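Local atomic coordinates of epsin-3 (Saccharomyces cerevisiae, PDB entry 3ONK), a protein that takes part in recruiting clathrin to the Golgi network and endosomes and binds membranes rich in phosphatidylinositol 3,5-bisphosphate. Residues V16-A19 with T20-E23; G109-Q112 with G113-V116. One frame throughout, in Å; residues are numbered along the deposited sequence.

Contact 1 of 2, residues V16-A19 with T20-E23; sequences VREA and TNNE
Val16 O is gripped twice by one residue: Thr20 OG1 donates to it at 2.9 Å, and Thr20 N adds a weak bond of 3.1 Å to the same Val16 O. With chi1 at 60°, the hydroxyl sits between the backbone N and the carbonyl carbon of Thr20, where it can turn back onto the carbonyl one turn earlier. A small beta-branched side chain suits this buried place, because its oxygen serves the helix end while CG2 lies against the carbonyl of Ala19. Thr20 N also reaches Arg17 O, and a straighter bond (169°) joins Asn21 N to Glu18 O at 3.3 Å. The backbone thus tightens from four-residue to three-residue steps.

Beyond it, Asn21 OD1 accepts from Glu23 N at 3.0 Å, while Asn21 ND2 donates to Glu23 OE1 at 2.9 Å from above the carboxylate plane. Asparagine suits the bend because one amide both accepts and donates; Lys69 of helix 64-80 also binds OD1 and Glu23 O. Near its C-terminal end, helix 11-19 of the ENTH domain therefore passes from i-4 to i-3 bonds and leads into an Asx turn at Asn21.

Contact 2 of 2, residues G109-Q112 with G113-V116; sequences GRDQ and GINV
Asp111 OD1 receives the backbone N-H of Ile114 at 2.9 Å, a capping bond at the start of helix 113-127. The amide meets the oxygen on its syn side, 31° out of the carboxylate plane, with an N-H...O angle of 155°. With CG anti to the backbone N of Asp111, chi1 176° carries the carboxylate to the amide of Ile114. Aspartate suits this capping position: its short side chain places an acceptor where amides lack a carbonyl one turn back, and its negative charge probably gains from the positive end of the helix dipole.

The tight packing is here, though the pair lies at the surface, open to solvent. The side chains of Asp111 and Ile114 cross at about a right angle, the CG2 methyl of Ile114 3.5 Å from Asp111 OD1 and its CB 3.8 Å from Asp111 OD2, so the aliphatic branch lies against the group that caps its own amide. Gly113, next to the carboxylate, brings its N to 3.1 Å from Asp111 OD1 and has no side chain to crowd that oxygen.

Around Gln112 O the fit is looser and water takes part. Asn115 N makes only a weak bond to that oxygen, at 3.5 Å. A water bridges the two residues, donating to Gln112 O at 3.0 Å and accepting from Asn115 ND2 at 2.8 Å.

Backbone bonds that Gln112 and Gly113 share with Tyr104 tie the turn to an earlier part of the same loop. Val116, a compact apolar residue on the buried flank, packs on Ile67 and Leu71 of helix 64-80, while Asn115 touches Tyr68 and Gln112 touches Trp64, so the first turn of helix 113-127 is laid along the beginning of helix 64-80.

How the contacts relate
Both contacts belong to the single all-helical ENTH domain and come in series along the chain, contact 1 closing well before contact 2 opens. One lies where helix 11-19 gives way to the following loop and the other starts helix 113-127, so a helix is left at the first and entered at the second. Their centres lie 19 Å apart, and their nearest atoms are about 10 Å from each other, without touching. What they share is helix 64-80: Lys69, Ala70 and Leu73 meet contact 1, whereas Trp64, Ile67, Tyr68 and Leu71 meet contact 2. Two elements distant in sequence are thus brought against the same helix, 64-80, joining early and late parts of the domain.

Contact 1 of 2, residues V16-A19 with T20-E23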
ATOM      1  N   VAL A  16       1.318  -3.192 -10.367  1.00 21.01           N
ATOM      2  CA  VAL A  16       1.121  -2.210  -9.304  1.00 22.00           C
ATOM      3  C   VAL A  16       0.226  -1.067  -9.770  1.00 22.36           C
ATOM      4  O   VAL A  16      -0.657  -0.619  -9.035  1.00 18.92           O
ATOM      5  CB  VAL A  16       2.456  -1.621  -8.798  1.00 20.47           C
ATOM      6  CG1 VAL A  16       2.186  -0.585  -7.710  1.00 19.77           C
ATOM      7  CG2 VAL A  16       3.343  -2.719  -8.267  1.00 19.91           C
ATOM      8  N   ARG A  17       0.454  -0.594 -10.995  1.00 22.33           N
ATOM      9  CA  ARG A  17      -0.397   0.454 -11.560  1.00 24.54           C
ATOM     10  C   ARG A  17      -1.863   0.037 -11.569  1.00 22.36           C
ATOM     11  O   ARG A  17      -2.730   0.799 -11.132  1.00 21.05           O
ATOM     12  CB  ARG A  17       0.061   0.848 -12.973  1.00 26.88           C
ATOM     13  CG  ARG A  17       1.264   1.769 -12.993  1.00 33.22           C
ATOM     14  CD  ARG A  17       1.491   2.382 -14.373  1.00 35.61           C
ATOM     15  NE  ARG A  17       0.992   3.754 -14.470  1.00 45.64           N
ATOM     16  CZ  ARG A  17      -0.087   4.112 -15.162  1.00 51.43           C
ATOM     17  NH1 ARG A  17      -0.466   5.387 -15.198  1.00 45.15           N
ATOM     18  NH2 ARG A  17      -0.786   3.196 -15.826  1.00 47.42           N
ATOM     19  N   GLU A  18      -2.129  -1.172 -12.065  1.00 20.74           N
ATOM     20  CA  GLU A  18      -3.484  -1.724 -12.106  1.00 18.20           C
ATOM     21  C   GLU A  18      -4.097  -1.869 -10.712  1.00 22.40           C
ATOM     22  O   GLU A  18      -5.259  -1.528 -10.490  1.00 21.39           O
ATOM     23  CB  GLU A  18      -3.520  -3.095 -12.812  1.00 22.29           C
ATOM     24  CG  GLU A  18      -4.865  -3.829 -12.598  1.00 24.16           C
ATOM     25  CD  GLU A  18      -4.952  -5.218 -13.241  1.00 35.72           C
ATOM     26  OE1 GLU A  18      -3.956  -5.700 -13.824  1.00 31.29           O
ATOM     27  OE2 GLU A  18      -6.040  -5.830 -13.155  1.00 38.07           O
ATOM     28  N   ALA A  19      -3.317  -2.391  -9.777  1.00 23.87           N
ATOM     29  CA  ALA A  19      -3.798  -2.565  -8.403  1.00 21.72           C
ATOM     30  C   ALA A  19      -4.151  -1.235  -7.724  1.00 25.99           C
ATOM     31  O   ALA A  19      -4.837  -1.218  -6.701  1.00 22.78           O
ATOM     32  CB  ALA A  19      -2.766  -3.299  -7.579  1.00 15.29           C
ATOM     33  N   THR A  20      -3.664  -0.126  -8.279  1.00 26.15           N
ATOM     34  CA  THR A  20      -3.902   1.190  -7.682  1.00 21.40           C
ATOM     35  C   THR A  20      -4.547   2.179  -8.654  1.00 26.32           C
ATOM     36  O   THR A  20      -4.504   3.387  -8.425  1.00 27.77           O
ATOM     37  CB  THR A  20      -2.602   1.797  -7.092  1.00 23.01           C
ATOM     38  OG1 THR A  20      -1.624   1.958  -8.124  1.00 25.49           O
ATOM     39  CG2 THR A  20      -2.026   0.876  -6.030  1.00 21.61           C
ATOM     40  N   ASN A  21      -5.161   1.655  -9.719  1.00 21.37           N
ATOM     41  CA  ASN A  21      -5.837   2.470 -10.731  1.00 27.68           C
ATOM     42  C   ASN A  21      -7.069   3.196 -10.193  1.00 31.43           C
ATOM     43  O   ASN A  21      -7.402   3.083  -9.004  1.00 25.97           O
ATOM     44  CB  ASN A  21      -6.215   1.629 -11.965  1.00 19.76           C
ATOM     45  CG  ASN A  21      -7.315   0.627 -11.684  1.00 25.44           C
ATOM     46  OD1 ASN A  21      -8.125   0.801 -10.773  1.00 23.05           O
ATOM     47  ND2 ASN A  21      -7.363  -0.429 -12.484  1.00 29.10           N
ATOM     48  N   ASN A  22      -7.755   3.913 -11.084  1.00 28.02           N
ATOM     49  CA  ASN A  22      -8.894   4.746 -10.693  1.00 31.17           C
ATOM     50  C   ASN A  22     -10.285   4.094 -10.749  1.00 29.87           C
ATOM     51  O   ASN A  22     -11.294   4.770 -10.532  1.00 30.49           O
ATOM     52  CB  ASN A  22      -8.907   6.044 -11.505  1.00 35.13           C
ATOM     53  CG  ASN A  22      -8.659   7.264 -10.650  1.00 46.91           C
ATOM     54  OD1 ASN A  22      -7.733   8.040 -10.912  1.00 52.46           O
ATOM     55  ND2 ASN A  22      -9.479   7.440  -9.608  1.00 43.00           N
ATOM     56  N   GLU A  23     -10.352   2.802 -11.058  1.00 25.08           N
ATOM     57  CA  GLU A  23     -11.618   2.091 -10.969  1.00 24.21           C
ATOM     58  C   GLU A  23     -12.108   2.178  -9.532  1.00 25.31           C
ATOM     59  O   GLU A  23     -11.296   2.210  -8.596  1.00 26.76           O
ATOM     60  CB  GLU A  23     -11.453   0.626 -11.365  1.00 27.02           C
ATOM     61  CG  GLU A  23     -10.959   0.420 -12.786  1.00 29.40           C
ATOM     62  CD  GLU A  23     -10.626  -1.033 -13.066  1.00 36.61           C
ATOM     63  OE1 GLU A  23      -9.972  -1.673 -12.212  1.00 39.77           O
ATOM     64  OE2 GLU A  23     -11.022  -1.540 -14.140  1.00 44.31           O
TER

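Contact 2 of 2, residues G109-Q112 with G113-V116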
ATOM      1  N   GLY A 109     -20.466  14.785  -1.375  1.00 26.35           N
ATOM      2  CA  GLY A 109     -20.596  15.005   0.048  1.00 27.25           C
ATOM      3  C   GLY A 109     -20.083  13.820   0.848  1.00 28.01           C
ATOM      4  O   GLY A 109     -20.435  13.660   2.014  1.00 29.82           O
ATOM      5  N   ARG A 110     -19.259  12.980   0.230  1.00 25.36           N
ATOM      6  CA  ARG A 110     -18.703  11.838   0.949  1.00 27.11           C
ATOM      7  C   ARG A 110     -17.315  12.128   1.480  1.00 23.42           C
ATOM      8  O   ARG A 110     -16.447  12.629   0.758  1.00 23.07           O
ATOM      9  CB  ARG A 110     -18.668  10.583   0.068  1.00 30.27           C
ATOM     10  CG  ARG A 110     -20.040  10.083  -0.323  1.00 38.02           C
ATOM     11  CD  ARG A 110     -20.091   8.566  -0.426  1.00 43.33           C
ATOM     12  NE  ARG A 110     -21.474   8.113  -0.335  1.00 48.29           N
ATOM     13  CZ  ARG A 110     -22.345   8.194  -1.333  1.00 46.25           C
ATOM     14  NH1 ARG A 110     -21.964   8.692  -2.504  1.00 46.84           N
ATOM     15  NH2 ARG A 110     -23.591   7.774  -1.160  1.00 48.56           N
ATOM     16  N   ASP A 111     -17.102  11.792   2.745  1.00 22.96           N
ATOM     17  CA  ASP A 111     -15.809  11.996   3.381  1.00 25.29           C
ATOM     18  C   ASP A 111     -14.905  10.823   3.006  1.00 23.50           C
ATOM     19  O   ASP A 111     -15.055   9.725   3.521  1.00 26.17           O
ATOM     20  CB  ASP A 111     -16.007  12.111   4.901  1.00 29.16           C
ATOM     21  CG  ASP A 111     -14.701  12.230   5.676  1.00 28.05           C
ATOM     22  OD1 ASP A 111     -13.616  11.922   5.133  1.00 24.35           O
ATOM     23  OD2 ASP A 111     -14.775  12.638   6.854  1.00 33.40           O
ATOM     24  N   GLN A 112     -13.992  11.052   2.071  1.00 27.59           N
ATOM     25  CA  GLN A 112     -13.079  10.005   1.623  1.00 24.02           C
ATOM     26  C   GLN A 112     -11.792  10.000   2.460  1.00 26.72           C
ATOM     27  O   GLN A 112     -11.126   8.970   2.585  1.00 27.20           O
ATOM     28  CB  GLN A 112     -12.745  10.185   0.131  1.00 26.12           C
ATOM     29  CG  GLN A 112     -13.977  10.263  -0.805  1.00 30.02           C
ATOM     30  CD  GLN A 112     -14.783   8.965  -0.866  1.00 29.39           C
ATOM     31  OE1 GLN A 112     -15.799   8.892  -1.564  1.00 28.96           O
ATOM     32  NE2 GLN A 112     -14.339   7.938  -0.128  1.00 21.25           N
ATOM     33  N   GLY A 113     -11.458  11.156   3.032  1.00 17.99           N
ATOM     34  CA  GLY A 113     -10.237  11.305   3.790  1.00 23.95           C
ATOM     35  C   GLY A 113     -10.186  10.462   5.048  1.00 21.22           C
ATOM     36  O   GLY A 113      -9.126   9.987   5.434  1.00 24.04           O
ATOM     37  N   ILE A 114     -11.326  10.273   5.703  1.00 23.37           N
ATOM     38  CA  ILE A 114     -11.332   9.537   6.976  1.00 23.42           C
ATOM     39  C   ILE A 114     -10.833   8.088   6.843  1.00 28.43           C
ATOM     40  O   ILE A 114     -10.170   7.559   7.735  1.00 26.27           O
ATOM     41  CB  ILE A 114     -12.692   9.612   7.702  1.00 25.59           C
ATOM     42  CG1 ILE A 114     -12.540   9.118   9.149  1.00 31.25           C
ATOM     43  CG2 ILE A 114     -13.806   8.885   6.914  1.00 26.41           C
ATOM     44  CD1 ILE A 114     -13.630   9.607  10.088  1.00 29.13           C
ATOM     45  N   ASN A 115     -11.130   7.463   5.714  1.00 24.19           N
ATOM     46  CA  ASN A 115     -10.653   6.114   5.451  1.00 26.38           C
ATOM     47  C   ASN A 115      -9.148   6.047   5.230  1.00 26.01           C
ATOM     48  O   ASN A 115      -8.482   5.118   5.691  1.00 28.26           O
ATOM     49  CB  ASN A 115     -11.396   5.546   4.251  1.00 33.70           C
ATOM     50  CG  ASN A 115     -12.871   5.440   4.508  1.00 36.78           C
ATOM     51  OD1 ASN A 115     -13.283   4.963   5.569  1.00 35.46           O
ATOM     52  ND2 ASN A 115     -13.678   5.904   3.563  1.00 35.23           N
ATOM     53  N   VAL A 116      -8.616   7.038   4.523  1.00 21.45           N
ATOM     54  CA  VAL A 116      -7.186   7.110   4.273  1.00 23.15           C
ATOM     55  C   VAL A 116      -6.411   7.251   5.583  1.00 24.74           C
ATOM     56  O   VAL A 116      -5.414   6.550   5.797  1.00 18.76           O
ATOM     57  CB  VAL A 116      -6.837   8.280   3.319  1.00 26.45           C
ATOM     58  CG1 VAL A 116      -5.327   8.489   3.256  1.00 21.37           C
ATOM     59  CG2 VAL A 116      -7.429   8.038   1.916  1.00 22.04           C
TER
HETATM   60  O   HOH W   1     -12.278   6.517   1.228  1.00 30.82           O